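Local coordinates for berberine bridge enzyme-like protein (Arabidopsis thaliana, PDB 5D79) that is a secreted, FAD-dependent oxidoreductase of the berberine bridge enzyme-like family, involved in adaptation to salt stress, at residues K498-N503 / Q524-V529. Numbering follows the deposited sequence.
Sequences KYFKNN and QSIPLV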
loop_
_atom_site.group_PDB
_atom_site.type_symbol
_atom_site.label_atom_id
_atom_site.label_comp_id
_atom_site.label_asym_id
_atom_site.label_seq_id
_atom_site.Cartn_x
_atom_site.Cartn_y
_atom_site.Cartn_z
ATOM N N LYS A 498 2.600 -16.700 0.974
ATOM C CA LYS A 498 1.444 -16.092 0.332
ATOM C C LYS A 498 1.783 -14.668 -0.151
ATOM O O LYS A 498 1.483 -14.273 -1.281
ATOM C CB LYS A 498 0.255 -16.083 1.299
ATOM C CG LYS A 498 -0.157 -17.462 1.805
ATOM C CD LYS A 498 -1.331 -17.332 2.767
ATOM C CE LYS A 498 -1.886 -18.693 3.180
ATOM N NZ LYS A 498 -3.044 -18.539 4.110
ATOM N N TYR A 499 2.446 -13.918 0.716
ATOM C CA TYR A 499 2.884 -12.568 0.406
ATOM C C TYR A 499 4.059 -12.534 -0.569
ATOM O O TYR A 499 4.118 -11.669 -1.438
ATOM C CB TYR A 499 3.310 -11.854 1.681
ATOM C CG TYR A 499 2.228 -11.412 2.632
ATOM C CD1 TYR A 499 1.025 -10.881 2.177
ATOM C CD2 TYR A 499 2.442 -11.465 4.007
ATOM C CE1 TYR A 499 0.048 -10.443 3.081
ATOM C CE2 TYR A 499 1.477 -11.025 4.910
ATOM C CZ TYR A 499 0.290 -10.515 4.445
ATOM O OH TYR A 499 -0.645 -10.095 5.353
ATOM N N PHE A 500 5.011 -13.458 -0.402
ATOM C CA PHE A 500 6.295 -13.353 -1.081
ATOM C C PHE A 500 6.685 -14.538 -1.957
ATOM O O PHE A 500 7.714 -14.480 -2.636
ATOM C CB PHE A 500 7.388 -13.133 -0.047
ATOM C CG PHE A 500 7.182 -11.905 0.778
ATOM C CD1 PHE A 500 7.231 -10.654 0.191
ATOM C CD2 PHE A 500 6.943 -11.997 2.134
ATOM C CE1 PHE A 500 7.047 -9.522 0.933
ATOM C CE2 PHE A 500 6.759 -10.860 2.882
ATOM C CZ PHE A 500 6.811 -9.618 2.276
ATOM N N LYS A 501 5.874 -15.597 -1.932
ATOM C CA LYS A 501 6.097 -16.828 -2.710
ATOM C C LYS A 501 7.540 -17.346 -2.624
ATOM O O LYS A 501 8.028 -17.612 -1.530
ATOM C CB LYS A 501 5.682 -16.616 -4.167
ATOM C CG LYS A 501 4.200 -16.275 -4.308
ATOM C CD LYS A 501 3.643 -16.724 -5.648
ATOM C CE LYS A 501 2.137 -16.894 -5.578
ATOM N NZ LYS A 501 1.506 -16.719 -6.913
ATOM N N ASN A 502 8.224 -17.487 -3.755
ATOM C CA ASN A 502 9.575 -18.062 -3.745
ATOM C C ASN A 502 10.634 -17.125 -3.169
ATOM O O ASN A 502 11.775 -17.524 -2.944
ATOM C CB ASN A 502 9.976 -18.488 -5.155
ATOM C CG ASN A 502 9.021 -19.506 -5.737
ATOM O OD1 ASN A 502 8.660 -20.469 -5.074
ATOM N ND2 ASN A 502 8.582 -19.281 -6.969
ATOM N N ASN A 503 10.245 -15.878 -2.922
ATOM C CA ASN A 503 11.147 -14.888 -2.351
ATOM C C ASN A 503 11.244 -14.977 -0.836
ATOM O O ASN A 503 12.067 -14.295 -0.226
ATOM C CB ASN A 503 10.701 -13.477 -2.736
ATOM C CG ASN A 503 11.029 -13.122 -4.172
ATOM O OD1 ASN A 503 11.980 -13.655 -4.766
ATOM N ND2 ASN A 503 10.263 -12.191 -4.733
ATOM N N GLN A 524 3.188 -10.456 11.897
ATOM C CA GLN A 524 3.390 -11.170 10.631
ATOM C C GLN A 524 4.812 -10.991 10.049
ATOM O O GLN A 524 5.060 -11.283 8.871
ATOM C CB GLN A 524 2.357 -10.709 9.596
ATOM C CG GLN A 524 1.026 -11.434 9.642
ATOM C CD GLN A 524 0.142 -11.112 8.440
ATOM O OE1 GLN A 524 0.349 -10.106 7.755
ATOM N NE2 GLN A 524 -0.842 -11.971 8.173
ATOM N N SER A 525 5.745 -10.520 10.866
ATOM C CA SER A 525 7.084 -10.209 10.368
ATOM C C SER A 525 7.837 -11.458 9.871
ATOM O O SER A 525 7.500 -12.598 10.226
ATOM C CB SER A 525 7.900 -9.486 11.451
ATOM O OG SER A 525 8.037 -10.284 12.611
ATOM N N ILE A 526 8.840 -11.223 9.027
ATOM C CA ILE A 526 9.684 -12.281 8.491
ATOM C C ILE A 526 10.471 -12.906 9.633
ATOM O O ILE A 526 11.084 -12.179 10.421
ATOM C CB ILE A 526 10.654 -11.728 7.417
ATOM C CG1 ILE A 526 9.885 -11.094 6.247
ATOM C CG2 ILE A 526 11.620 -12.804 6.931
ATOM C CD1 ILE A 526 9.043 -12.065 5.443
ATOM N N PRO A 527 10.448 -14.253 9.744
ATOM C CA PRO A 527 11.140 -14.935 10.843
ATOM C C PRO A 527 12.630 -15.167 10.591
ATOM O O PRO A 527 13.114 -15.139 9.454
ATOM C CB PRO A 527 10.404 -16.270 10.927
ATOM C CG PRO A 527 10.070 -16.560 9.499
ATOM C CD PRO A 527 9.697 -15.210 8.909
ATOM N N LEU A 528 13.357 -15.395 11.675
ATOM C CA LEU A 528 14.733 -15.835 11.572
ATOM C C LEU A 528 14.781 -17.287 11.109
ATOM O O LEU A 528 13.848 -18.059 11.329
ATOM C CB LEU A 528 15.453 -15.691 12.913
ATOM C CG LEU A 528 15.736 -14.325 13.530
ATOM C CD1 LEU A 528 16.145 -14.540 14.973
ATOM C CD2 LEU A 528 16.826 -13.589 12.788
ATOM N N VAL A 529 15.894 -17.651 10.490
ATOM C CA VAL A 529 16.119 -18.998 9.988
ATOM C C VAL A 529 16.293 -20.032 11.120
ATOM O O VAL A 529 16.601 -19.681 12.266
ATOM C CB VAL A 529 17.360 -19.010 9.059
ATOM C CG1 VAL A 529 18.627 -19.187 9.866
ATOM C CG2 VAL A 529 17.233 -20.076 7.975
#
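The last turn of helix 488-500, in the C-terminal berberine-like region, meets the C-terminal loop 524-529 that follows helix 504-514 through two buried side-chain pairs, Y499 with Q524 and F500 with I526. Tyrosine suits the first place because it carries a donor at the end of a rigid apolar ring: Y499 OH donates a hydrogen bond to Q524 OE1 at 2.6 Å. The C=O...donor angle is 117°, the donor somewhat tilted from the carbonyl plane. The amide lies at the ring's edge with its plane turned 77° from the ring's, and Q524, extended beyond CG, reaches across to the hydroxyl. Both ends of this amide are used, since NE2 donates to the carbonyls of D475 and G479, which fixes its flip; Y499 OH also accepts from D475 N. A phenylalanine in place of Y499 would probably leave Q524 OE1 and the D475 amide without this buried partner. This helix-to-loop packing lies beside the flavin site, the Q524 side chain about 9 Å from the bound FAD. As the helix ends, F500 CE2 meets I526 CD1 at 3.6 Å. Chi1 of -60° directs isoleucine's longer CG1 branch, and CD1 at its end makes the contact. L507 and V508 of helix 504-514 touch F500 and I526 respectively.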